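FAD linked oxidase-like protein (Myceliophthora thermophila, PDB 5L6G) oxidises the C1 hydroxyl of xylooligosaccharides and related sugars to lactones with a bicovalently bound FAD, passing the electrons to oxygen to give hydrogen peroxide. Local coordinates at residues A[234-240]-A[308-314]; A[445-449]-A[464-468]. All coordinates share one frame. Numbering follows the deposited sequence.

Contact 1 of 2, residues A[234-240]-A[308-314]; sequences VTSYEIN and LSSVQEH. With NAG (2-acetamido-2-deoxy-beta-D-glucopyranose), chain E.
An antiparallel strand pair with a beta bulge forms one margin of the oxidase's eight-stranded antiparallel sheet, 308-314 being outermost and 234-240 its inner neighbour. The two axes approach to 4.6 Å, their directions 160° apart. Three hydrogen-bonded pairs set the register, each with two N-H donors: V234 N to H314 O 2.9 Å, H314 N to V234 O 2.7 Å; S236 N to Q312 O 2.9 Å, Q312 N to S236 O 3.0 Å; E238 N to S309 O 3.0 Å, S309 N to E238 O 2.8 Å. T235 and E313 make a non-hydrogen-bonded pair, CA to CA 4.2 Å. Between S236 and E238 the register slips by one residue, and S310 takes positive phi/psi (50/47). Water 1 donates to S310 O (2.5 Å) and also bonds S236 OG (2.7 Å). Water 2 joins E238 OE1 (2.7 Å), S309 OG (2.6 Å) and S310 OG (2.7 Å); water 3 accepts from N240 N (2.8 Å) and bonds S309 OG (2.9 Å). Against helix 290-304, T235, Y237, I239 and L308 form the apolar side: L308 CD2 packs on Y237 CD2 (3.6 Å) and I239 CG1 (4.0 Å). T235 CG2 meets V311 CG1 (3.8 Å). Outside, G288 O takes T235 OG1, A290 N serves E313 OE1, and Q281 bonds both E238 and N240. E313 O lies 3.2 Å from NAG O7. H314 (chi1 m) hydrogen-bonds E318 OE2 through ND1, and H314 NE2 hydrogen-bonds S236 OG (chi1 p) at 2.7 Å.

Contact 2 of 2, residues A[445-449]-A[464-468]; sequences WGMYI and VYYRQ. With FAD (flavin-adenine dinucleotide), chain D.
Extended residues 445-448 run beside the C-terminal end of helix 458-466, joining edge strand 445-446 of the sheet to that helix in the berberine and berberine-like region. M447 N donates to V464 O (2.8 Å, 166°). G446 CA and V464 CA are 4.7 Å apart; an ideal CB on G446 would sit 3.0 Å from V464 O, a clash. Y465 CA adds a CA-H...O contact to M447 O (3.4 Å), and water 4 bridges I449 N and Y465 O, 3.0 Å from each. R467 leaves the helix with positive phi (42/-117), and R467 NE (2.7 Å) and NH2 (2.8 Å) both donate to W445 O. The cation-pi contact puts R467 CZ 4.6 Å from the centroid of the W445 six-membered ring, 4° off its normal. In the apolar group, I449 CB lies 3.6 Å from the Y465 ring centroid (CH-pi), while V464 CG1 meets W445 CH2 (3.6 Å). Y448 OH donates to FAD O2 (2.5 Å, very short), so the segment packed on this helix supplies one hydrogen bond to the flavin C2 carbonyl.

How the contacts relate
Contacts 1 and 2 occupy the two margins of one eight-stranded antiparallel sheet: strand 308-314 is outermost at one side and strand 445-446 at the other. Their centres are 32 Å apart and their nearest atoms about 19 Å, so they do not touch. Along the chain they come in series, contact 1 closing before contact 2 opens. Strands 280-286, 269-275, 374-381, 409-417 and 341-349 lie between them, and this interior carries the substrate-binding residues R272 and E412. The centre of contact 1 is about 24 Å from the centre of the chain, at the rim beside the N-glycan on N233; that of contact 2 is about 13 Å away, and Y448 reaches the FAD pocket.

Contact 1 of 2, residues A[234-240]-A[308-314]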
ATOM      1  N   VAL A 234     -21.818   1.997  -7.918  1.00 23.25           N
ATOM      2  CA  VAL A 234     -21.293   1.947  -6.558  1.00 21.17           C
ATOM      3  C   VAL A 234     -21.804   3.182  -5.809  1.00 20.45           C
ATOM      4  O   VAL A 234     -22.037   4.237  -6.408  1.00 20.93           O
ATOM      5  CB  VAL A 234     -19.764   1.889  -6.518  1.00 20.04           C
ATOM      6  CG1 VAL A 234     -19.269   0.627  -7.223  1.00 19.98           C
ATOM      7  CG2 VAL A 234     -19.139   3.139  -7.136  1.00 19.88           C
ATOM      8  N   THR A 235     -22.004   3.043  -4.509  1.00 19.15           N
ATOM      9  CA  THR A 235     -22.633   4.084  -3.731  1.00 18.68           C
ATOM     10  C   THR A 235     -21.709   4.465  -2.589  1.00 17.59           C
ATOM     11  O   THR A 235     -21.410   3.647  -1.729  1.00 16.79           O
ATOM     12  CB  THR A 235     -23.975   3.594  -3.210  1.00 19.18           C
ATOM     13  OG1 THR A 235     -24.788   3.194  -4.330  1.00 19.87           O
ATOM     14  CG2 THR A 235     -24.684   4.702  -2.413  1.00 19.48           C
ATOM     15  N   SER A 236     -21.214   5.694  -2.609  1.00 17.19           N
ATOM     16  CA  SER A 236     -20.403   6.172  -1.494  1.00 16.45           C
ATOM     17  C   SER A 236     -21.334   6.710  -0.430  1.00 16.64           C
ATOM     18  O   SER A 236     -22.462   7.103  -0.715  1.00 17.40           O
ATOM     19  CB  SER A 236     -19.401   7.230  -1.945  1.00 16.24           C
ATOM     20  OG  SER A 236     -20.045   8.377  -2.466  1.00 16.46           O
ATOM     21  N   TYR A 237     -20.873   6.701   0.809  1.00 16.27           N
ATOM     22  CA  TYR A 237     -21.688   7.189   1.920  1.00 16.53           C
ATOM     23  C   TYR A 237     -20.805   7.467   3.111  1.00 16.19           C
ATOM     24  O   TYR A 237     -19.664   7.010   3.173  1.00 15.36           O
ATOM     25  CB  TYR A 237     -22.750   6.150   2.303  1.00 16.68           C
ATOM     26  CG  TYR A 237     -22.173   4.821   2.748  1.00 15.89           C
ATOM     27  CD1 TYR A 237     -21.788   3.862   1.813  1.00 15.81           C
ATOM     28  CD2 TYR A 237     -22.003   4.524   4.105  1.00 15.50           C
ATOM     29  CE1 TYR A 237     -21.253   2.648   2.213  1.00 15.37           C
ATOM     30  CE2 TYR A 237     -21.454   3.314   4.517  1.00 15.11           C
ATOM     31  CZ  TYR A 237     -21.092   2.378   3.574  1.00 15.09           C
ATOM     32  OH  TYR A 237     -20.546   1.179   3.950  1.00 14.78           O
ATOM     33  N   GLU A 238     -21.366   8.195   4.068  1.00 16.81           N
ATOM     34  CA  GLU A 238     -20.672   8.524   5.286  1.00 16.72           C
ATOM     35  C   GLU A 238     -21.593   8.338   6.478  1.00 16.96           C
ATOM     36  O   GLU A 238     -22.825   8.439   6.358  1.00 17.17           O
ATOM     37  CB  GLU A 238     -20.194   9.971   5.203  1.00 17.51           C
ATOM     38  CG  GLU A 238     -19.012  10.129   4.284  1.00 17.83           C
ATOM     39  CD  GLU A 238     -18.782  11.532   3.765  1.00 19.04           C
ATOM     40  OE1 GLU A 238     -19.256  12.517   4.374  1.00 19.96           O
ATOM     41  OE2 GLU A 238     -18.074  11.628   2.732  1.00 20.25           O
ATOM     42  N   ILE A 239     -20.991   8.043   7.623  1.00 16.26           N
ATOM     43  CA  ILE A 239     -21.722   8.003   8.884  1.00 16.54           C
ATOM     44  C   ILE A 239     -20.867   8.731   9.878  1.00 16.41           C
ATOM     45  O   ILE A 239     -19.813   8.230  10.273  1.00 15.24           O
ATOM     46  CB  ILE A 239     -21.980   6.571   9.396  1.00 16.39           C
ATOM     47  CG1 ILE A 239     -22.722   5.736   8.345  1.00 16.69           C
ATOM     48  CG2 ILE A 239     -22.746   6.622  10.715  1.00 16.73           C
ATOM     49  CD1 ILE A 239     -22.650   4.239   8.569  1.00 16.60           C
ATOM     50  N   ASN A 240     -21.324   9.919  10.277  1.00 17.30           N
ATOM     51  CA  ASN A 240     -20.591  10.698  11.253  1.00 17.62           C
ATOM     52  C   ASN A 240     -20.723  10.069  12.630  1.00 17.57           C
ATOM     53  O   ASN A 240     -21.798   9.612  13.004  1.00 17.78           O
ATOM     54  CB  ASN A 240     -21.071  12.150  11.272  1.00 18.71           C
ATOM     55  CG  ASN A 240     -20.612  12.914  10.054  1.00 19.12           C
ATOM     56  OD1 ASN A 240     -19.478  12.760   9.613  1.00 19.31           O
ATOM     57  ND2 ASN A 240     -21.481  13.749   9.511  1.00 20.33           N
ATOM     58  N   LEU A 308     -27.032   7.796   8.262  1.00 25.56           N
ATOM     59  CA  LEU A 308     -26.325   7.896   6.986  1.00 25.11           C
ATOM     60  C   LEU A 308     -26.294   9.335   6.532  1.00 25.33           C
ATOM     61  O   LEU A 308     -27.249  10.072   6.753  1.00 25.51           O
ATOM     62  CB  LEU A 308     -27.059   7.133   5.881  1.00 26.17           C
ATOM     63  CG  LEU A 308     -26.757   5.690   5.514  1.00 25.79           C
ATOM     64  CD1 LEU A 308     -27.588   5.291   4.290  1.00 26.40           C
ATOM     65  CD2 LEU A 308     -25.279   5.490   5.265  1.00 24.74           C
ATOM     66  N   SER A 309     -25.222   9.728   5.856  1.00 24.39           N
ATOM     67  CA  SER A 309     -25.206  11.023   5.175  1.00 24.92           C
ATOM     68  C   SER A 309     -24.440  10.917   3.864  1.00 24.33           C
ATOM     69  O   SER A 309     -23.757   9.913   3.609  1.00 23.82           O
ATOM     70  CB  SER A 309     -24.614  12.111   6.070  1.00 24.92           C
ATOM     71  OG  SER A 309     -23.330  11.748   6.541  1.00 24.55           O
ATOM     72  N   SER A 310     -24.591  11.940   3.023  1.00 24.66           N
ATOM     73  CA  SER A 310     -23.844  12.048   1.774  1.00 24.51           C
ATOM     74  C   SER A 310     -23.931  10.765   0.953  1.00 24.05           C
ATOM     75  O   SER A 310     -22.921  10.266   0.466  1.00 23.17           O
ATOM     76  CB  SER A 310     -22.365  12.357   2.055  1.00 23.96           C
ATOM     77  OG  SER A 310     -22.217  13.608   2.702  1.00 24.79           O
ATOM     78  N   VAL A 311     -25.134  10.231   0.802  1.00 23.99           N
ATOM     79  CA  VAL A 311     -25.309   9.020   0.014  1.00 23.69           C
ATOM     80  C   VAL A 311     -25.294   9.435  -1.453  1.00 23.91           C
ATOM     81  O   VAL A 311     -26.147  10.196  -1.890  1.00 24.52           O
ATOM     82  CB  VAL A 311     -26.613   8.308   0.371  1.00 24.21           C
ATOM     83  CG1 VAL A 311     -26.860   7.128  -0.553  1.00 24.63           C
ATOM     84  CG2 VAL A 311     -26.580   7.865   1.828  1.00 23.72           C
ATOM     85  N   GLN A 312     -24.317   8.942  -2.200  1.00 23.09           N
ATOM     86  CA  GLN A 312     -24.142   9.316  -3.608  1.00 23.65           C
ATOM     87  C   GLN A 312     -23.931   8.062  -4.445  1.00 23.19           C
ATOM     88  O   GLN A 312     -22.997   7.310  -4.201  1.00 21.48           O
ATOM     89  CB  GLN A 312     -22.920  10.218  -3.774  1.00 23.95           C
ATOM     90  CG  GLN A 312     -23.069  11.630  -3.226  1.00 25.14           C
ATOM     91  CD  GLN A 312     -21.726  12.335  -3.104  1.00 25.63           C
ATOM     92  OE1 GLN A 312     -20.804  12.073  -3.870  1.00 26.18           O
ATOM     93  NE2 GLN A 312     -21.614  13.229  -2.132  1.00 26.42           N
ATOM     94  N   GLU A 313     -24.787   7.858  -5.442  1.00 24.12           N
ATOM     95  CA  GLU A 313     -24.620   6.751  -6.372  1.00 24.65           C
ATOM     96  C   GLU A 313     -23.716   7.178  -7.525  1.00 24.36           C
ATOM     97  O   GLU A 313     -23.858   8.279  -8.051  1.00 24.95           O
ATOM     98  CB  GLU A 313     -25.960   6.329  -6.954  1.00 26.13           C
ATOM     99  CG  GLU A 313     -27.040   6.078  -5.925  1.00 27.05           C
ATOM    100  CD  GLU A 313     -28.279   5.475  -6.543  1.00 28.16           C
ATOM    101  OE1 GLU A 313     -28.220   4.272  -6.874  1.00 28.01           O
ATOM    102  OE2 GLU A 313     -29.291   6.206  -6.706  1.00 29.42           O
ATOM    103  N   HIS A 314     -22.847   6.280  -7.959  1.00 23.36           N
ATOM    104  CA  HIS A 314     -21.844   6.585  -8.967  1.00 23.41           C
ATOM    105  C   HIS A 314     -21.767   5.466  -9.988  1.00 23.57           C
ATOM    106  O   HIS A 314     -22.115   4.332  -9.685  1.00 23.49           O
ATOM    107  CB  HIS A 314     -20.449   6.680  -8.308  1.00 22.38           C
ATOM    108  CG  HIS A 314     -20.372   7.610  -7.134  1.00 22.25           C
ATOM    109  ND1 HIS A 314     -20.437   8.983  -7.256  1.00 22.93           N
ATOM    110  CD2 HIS A 314     -20.226   7.361  -5.814  1.00 21.72           C
ATOM    111  CE1 HIS A 314     -20.347   9.536  -6.062  1.00 22.56           C
ATOM    112  NE2 HIS A 314     -20.195   8.574  -5.171  1.00 21.78           N
TER
HETATM  113  C1  NAG E 506     -25.144   3.708 -12.741  1.00 42.05           C
HETATM  114  C2  NAG E 506     -25.347   5.226 -12.711  1.00 49.29           C
HETATM  115  C3  NAG E 506     -25.476   5.831 -14.116  1.00 51.67           C
HETATM  116  C4  NAG E 506     -24.318   5.373 -15.001  1.00 51.08           C
HETATM  117  C5  NAG E 506     -24.285   3.849 -14.992  1.00 48.61           C
HETATM  118  C6  NAG E 506     -23.131   3.292 -15.822  1.00 49.01           C
HETATM  119  C7  NAG E 506     -26.457   6.433 -10.879  1.00 53.70           C
HETATM  120  C8  NAG E 506     -27.746   6.679 -10.147  1.00 54.44           C
HETATM  121  N2  NAG E 506     -26.507   5.567 -11.897  1.00 51.42           N
HETATM  122  O3  NAG E 506     -25.493   7.243 -14.041  1.00 52.38           O
HETATM  123  O4  NAG E 506     -24.444   5.856 -16.324  1.00 55.03           O
HETATM  124  O5  NAG E 506     -24.105   3.419 -13.661  1.00 45.21           O
HETATM  125  O6  NAG E 506     -22.935   1.929 -15.500  1.00 45.77           O
HETATM  126  O7  NAG E 506     -25.433   7.019 -10.523  1.00 55.07           O
HETATM  127  O   HOH W   1     -20.557  10.096  -0.432  1.00 20.79           O
HETATM  128  O   HOH W   2     -21.601  13.357   5.340  1.00 27.92           O
HETATM  129  O   HOH W   3     -23.795  10.879   9.274  1.00 19.22           O

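Contact 2 of 2, residues A[445-449]-A[464-468]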
ATOM      1  N   TRP A 445      -0.821  -8.325  16.545  1.00 12.77           N
ATOM      2  CA  TRP A 445      -0.633  -7.116  15.768  1.00 11.79           C
ATOM      3  C   TRP A 445       0.566  -7.223  14.865  1.00 11.59           C
ATOM      4  O   TRP A 445       1.511  -7.980  15.126  1.00 11.72           O
ATOM      5  CB  TRP A 445      -0.531  -5.868  16.665  1.00 11.36           C
ATOM      6  CG  TRP A 445       0.710  -5.797  17.493  1.00 11.38           C
ATOM      7  CD1 TRP A 445       0.905  -6.338  18.723  1.00 11.86           C
ATOM      8  CD2 TRP A 445       1.935  -5.154  17.139  1.00 11.05           C
ATOM      9  NE1 TRP A 445       2.183  -6.076  19.165  1.00 11.88           N
ATOM     10  CE2 TRP A 445       2.829  -5.330  18.217  1.00 11.41           C
ATOM     11  CE3 TRP A 445       2.359  -4.431  16.017  1.00 10.56           C
ATOM     12  CZ2 TRP A 445       4.133  -4.827  18.203  1.00 11.43           C
ATOM     13  CZ3 TRP A 445       3.651  -3.905  16.012  1.00 10.64           C
ATOM     14  CH2 TRP A 445       4.530  -4.127  17.102  1.00 11.03           C
ATOM     15  N   GLY A 446       0.491  -6.465  13.779  1.00 11.46           N
ATOM     16  CA  GLY A 446       1.605  -6.302  12.865  1.00 11.28           C
ATOM     17  C   GLY A 446       1.553  -4.915  12.274  1.00 10.97           C
ATOM     18  O   GLY A 446       0.789  -4.066  12.731  1.00 11.08           O
ATOM     19  N   MET A 447       2.369  -4.682  11.255  1.00 10.53           N
ATOM     20  CA  MET A 447       2.386  -3.407  10.563  1.00 10.37           C
ATOM     21  C   MET A 447       2.461  -3.641   9.064  1.00 10.23           C
ATOM     22  O   MET A 447       2.729  -4.744   8.621  1.00 10.27           O
ATOM     23  CB  MET A 447       3.547  -2.549  11.061  1.00 10.19           C
ATOM     24  CG  MET A 447       3.275  -1.967  12.444  1.00 10.30           C
ATOM     25  SD  MET A 447       4.681  -1.129  13.202  1.00 10.60           S
ATOM     26  CE  MET A 447       3.896  -0.358  14.614  1.00 10.78           C
ATOM     27  N   TYR A 448       2.226  -2.587   8.303  1.00 10.43           N
ATOM     28  CA  TYR A 448       1.919  -2.699   6.885  1.00 10.54           C
ATOM     29  C   TYR A 448       2.834  -1.799   6.112  1.00 10.43           C
ATOM     30  O   TYR A 448       2.728  -0.581   6.189  1.00 10.49           O
ATOM     31  CB  TYR A 448       0.469  -2.279   6.681  1.00 10.76           C
ATOM     32  CG  TYR A 448      -0.061  -2.225   5.268  1.00 11.12           C
ATOM     33  CD1 TYR A 448       0.091  -3.278   4.398  1.00 11.90           C
ATOM     34  CD2 TYR A 448      -0.787  -1.134   4.833  1.00 11.43           C
ATOM     35  CE1 TYR A 448      -0.441  -3.236   3.113  1.00 12.57           C
ATOM     36  CE2 TYR A 448      -1.337  -1.080   3.565  1.00 11.82           C
ATOM     37  CZ  TYR A 448      -1.181  -2.134   2.713  1.00 12.34           C
ATOM     38  OH  TYR A 448      -1.719  -2.054   1.442  1.00 13.55           O
ATOM     39  N   ILE A 449       3.744  -2.415   5.373  1.00 10.40           N
ATOM     40  CA  ILE A 449       4.822  -1.698   4.688  1.00 10.15           C
ATOM     41  C   ILE A 449       4.359  -0.761   3.557  1.00  9.76           C
ATOM     42  O   ILE A 449       5.106   0.116   3.145  1.00  9.40           O
ATOM     43  CB  ILE A 449       5.923  -2.691   4.218  1.00 10.53           C
ATOM     44  CG1 ILE A 449       7.235  -1.956   3.938  1.00 10.58           C
ATOM     45  CG2 ILE A 449       5.449  -3.520   3.037  1.00 10.62           C
ATOM     46  CD1 ILE A 449       8.365  -2.878   3.528  1.00 10.86           C
ATOM     47  N   VAL A 464       7.583  -7.086  12.186  1.00 13.17           N
ATOM     48  CA  VAL A 464       6.228  -6.556  12.240  1.00 12.58           C
ATOM     49  C   VAL A 464       5.537  -6.523  10.885  1.00 12.03           C
ATOM     50  O   VAL A 464       4.303  -6.652  10.816  1.00 11.69           O
ATOM     51  CB  VAL A 464       6.152  -5.173  12.925  1.00 12.38           C
ATOM     52  CG1 VAL A 464       6.647  -5.256  14.362  1.00 12.78           C
ATOM     53  CG2 VAL A 464       6.882  -4.093  12.126  1.00 12.16           C
ATOM     54  N   TYR A 465       6.305  -6.327   9.813  1.00 11.68           N
ATOM     55  CA  TYR A 465       5.734  -6.299   8.472  1.00 11.12           C
ATOM     56  C   TYR A 465       5.335  -7.666   7.955  1.00 11.17           C
ATOM     57  O   TYR A 465       4.343  -7.775   7.248  1.00 11.35           O
ATOM     58  CB  TYR A 465       6.717  -5.702   7.461  1.00 10.99           C
ATOM     59  CG  TYR A 465       6.993  -4.218   7.550  1.00 10.62           C
ATOM     60  CD1 TYR A 465       6.045  -3.301   8.009  1.00 10.58           C
ATOM     61  CD2 TYR A 465       8.222  -3.720   7.118  1.00 10.77           C
ATOM     62  CE1 TYR A 465       6.333  -1.931   8.066  1.00 10.41           C
ATOM     63  CE2 TYR A 465       8.504  -2.364   7.157  1.00 10.65           C
ATOM     64  CZ  TYR A 465       7.567  -1.475   7.633  1.00 10.57           C
ATOM     65  OH  TYR A 465       7.890  -0.137   7.670  1.00 10.26           O
ATOM     66  N   TYR A 466       6.108  -8.702   8.304  1.00 11.54           N
ATOM     67  CA  TYR A 466       5.952 -10.030   7.725  1.00 11.43           C
ATOM     68  C   TYR A 466       5.637 -11.162   8.707  1.00 12.06           C
ATOM     69  O   TYR A 466       5.219 -12.261   8.275  1.00 12.14           O
ATOM     70  CB  TYR A 466       7.184 -10.362   6.911  1.00 11.63           C
ATOM     71  CG  TYR A 466       7.513  -9.303   5.897  1.00 10.88           C
ATOM     72  CD1 TYR A 466       6.640  -9.011   4.869  1.00 10.45           C
ATOM     73  CD2 TYR A 466       8.688  -8.564   5.998  1.00 10.81           C
ATOM     74  CE1 TYR A 466       6.941  -8.043   3.929  1.00 10.35           C
ATOM     75  CE2 TYR A 466       9.000  -7.595   5.066  1.00 10.50           C
ATOM     76  CZ  TYR A 466       8.122  -7.324   4.042  1.00 10.31           C
ATOM     77  OH  TYR A 466       8.440  -6.356   3.121  1.00 10.41           O
ATOM     78  N   ARG A 467       5.822 -10.894  10.005  1.00 11.82           N
ATOM     79  CA  ARG A 467       5.443 -11.798  11.086  1.00 12.27           C
ATOM     80  C   ARG A 467       5.795 -13.257  10.780  1.00 12.88           C
ATOM     81  O   ARG A 467       6.965 -13.578  10.609  1.00 13.11           O
ATOM     82  CB  ARG A 467       3.954 -11.595  11.442  1.00 11.87           C
ATOM     83  CG  ARG A 467       3.650 -10.281  12.162  1.00 11.47           C
ATOM     84  CD  ARG A 467       4.307 -10.276  13.543  1.00 11.69           C
ATOM     85  NE  ARG A 467       3.862  -9.185  14.418  1.00 11.40           N
ATOM     86  CZ  ARG A 467       4.602  -8.631  15.384  1.00 11.67           C
ATOM     87  NH1 ARG A 467       5.859  -9.031  15.597  1.00 12.25           N
ATOM     88  NH2 ARG A 467       4.095  -7.657  16.139  1.00 11.37           N
ATOM     89  N   GLN A 468       4.795 -14.133  10.695  1.00 13.37           N
ATOM     90  CA  GLN A 468       5.047 -15.555  10.609  1.00 14.32           C
ATOM     91  C   GLN A 468       5.688 -15.971   9.277  1.00 14.26           C
ATOM     92  O   GLN A 468       6.184 -17.075   9.154  1.00 14.64           O
ATOM     93  CB  GLN A 468       3.735 -16.335  10.801  1.00 14.96           C
ATOM     94  CG  GLN A 468       2.806 -16.302   9.588  1.00 15.02           C
ATOM     95  CD  GLN A 468       1.945 -15.052   9.501  1.00 14.79           C
ATOM     96  OE1 GLN A 468       2.091 -14.123  10.292  1.00 14.56           O
ATOM     97  NE2 GLN A 468       1.015 -15.045   8.553  1.00 15.04           N
TER
HETATM   98  PA  FAD D 501       7.602   3.326  -4.736  1.00  9.98           P
HETATM   99  O1A FAD D 501       7.971   3.539  -6.186  1.00  9.87           O
HETATM  100  O2A FAD D 501       8.132   4.324  -3.756  1.00  8.78           O
HETATM  101  O5B FAD D 501       7.895   1.840  -4.315  1.00 10.20           O
HETATM  102  C5B FAD D 501       7.618   1.314  -3.014  1.00  9.94           C
HETATM  103  C4B FAD D 501       8.464   0.084  -2.769  1.00  9.91           C
HETATM  104  O4B FAD D 501       8.158  -0.903  -3.756  1.00  9.88           O
HETATM  105  C3B FAD D 501       9.954   0.361  -2.888  1.00  9.73           C
HETATM  106  O3B FAD D 501      10.659  -0.509  -2.028  1.00 10.14           O
HETATM  107  C2B FAD D 501      10.261  -0.003  -4.317  1.00 10.08           C
HETATM  108  O2B FAD D 501      11.633  -0.292  -4.552  1.00  9.78           O
HETATM  109  C1B FAD D 501       9.335  -1.181  -4.524  1.00  9.71           C
HETATM  110  N9A FAD D 501       8.998  -1.328  -5.942  1.00  9.44           N
HETATM  111  C8A FAD D 501       8.455  -0.432  -6.761  1.00  9.69           C
HETATM  112  N7A FAD D 501       8.317  -0.943  -8.008  1.00  9.57           N
HETATM  113  C5A FAD D 501       8.778  -2.191  -7.938  1.00  9.58           C
HETATM  114  C6A FAD D 501       8.952  -3.275  -8.902  1.00  9.84           C
HETATM  115  N6A FAD D 501       8.536  -3.046 -10.163  1.00 10.53           N
HETATM  116  N1A FAD D 501       9.517  -4.418  -8.462  1.00  9.97           N
HETATM  117  C2A FAD D 501       9.903  -4.614  -7.198  1.00  9.65           C
HETATM  118  N3A FAD D 501       9.769  -3.643  -6.246  1.00 10.02           N
HETATM  119  C4A FAD D 501       9.222  -2.444  -6.586  1.00  9.59           C
HETATM  120  N1  FAD D 501      -1.840   2.017   0.132  1.00 12.22           N
HETATM  121  C2  FAD D 501      -2.946   1.222   0.289  1.00 12.68           C
HETATM  122  O2  FAD D 501      -2.789   0.015   0.626  1.00 12.95           O
HETATM  123  N3  FAD D 501      -4.190   1.707   0.052  1.00 12.61           N
HETATM  124  C4  FAD D 501      -4.413   2.980  -0.354  1.00 13.12           C
HETATM  125  O4  FAD D 501      -5.565   3.447  -0.577  1.00 13.36           O
HETATM  126  C4X FAD D 501      -3.270   3.900  -0.538  1.00 13.12           C
HETATM  127  N5  FAD D 501      -3.400   5.198  -0.940  1.00 13.90           N
HETATM  128  C5X FAD D 501      -2.317   6.039  -1.138  1.00 14.20           C
HETATM  129  C6  FAD D 501      -2.459   7.361  -1.579  1.00 14.73           C
HETATM  130  C7  FAD D 501      -1.325   8.172  -1.743  1.00 14.05           C
HETATM  131  C7M FAD D 501      -1.525   9.596  -2.199  1.00 14.98           C
HETATM  132  C8  FAD D 501       0.058   7.630  -1.504  1.00 12.58           C
HETATM  133  C8M FAD D 501       1.310   8.466  -1.747  1.00 12.15           C
HETATM  134  C9  FAD D 501       0.173   6.310  -1.080  1.00 12.50           C
HETATM  135  C9A FAD D 501      -0.955   5.496  -0.870  1.00 12.43           C
HETATM  136  N10 FAD D 501      -0.849   4.154  -0.418  1.00 12.32           N
HETATM  137  C10 FAD D 501      -1.954   3.318  -0.241  1.00 12.53           C
HETATM  138  C1' FAD D 501       0.440   3.540  -0.122  1.00 11.38           C
HETATM  139  C2' FAD D 501       1.013   2.817  -1.299  1.00 10.51           C
HETATM  140  O2' FAD D 501       0.326   1.567  -1.404  1.00 10.41           O
HETATM  141  C3' FAD D 501       2.469   2.549  -0.962  1.00 10.29           C
HETATM  142  O3' FAD D 501       3.168   3.769  -0.688  1.00  9.90           O
HETATM  143  C4' FAD D 501       3.116   1.833  -2.151  1.00 10.07           C
HETATM  144  O4' FAD D 501       4.156   0.973  -1.662  1.00 10.84           O
HETATM  145  C5' FAD D 501       3.633   2.853  -3.133  1.00 10.24           C
HETATM  146  O5' FAD D 501       3.896   2.219  -4.387  1.00 10.12           O
HETATM  147  P   FAD D 501       4.757   3.024  -5.437  1.00  9.81           P
HETATM  148  O1P FAD D 501       5.115   2.163  -6.607  1.00  9.44           O
HETATM  149  O2P FAD D 501       4.101   4.335  -5.732  1.00  9.63           O
HETATM  150  O3P FAD D 501       6.012   3.452  -4.540  1.00  9.76           O
HETATM  151  O   HOH W   4       3.628  -5.382   5.531  1.00  9.23           O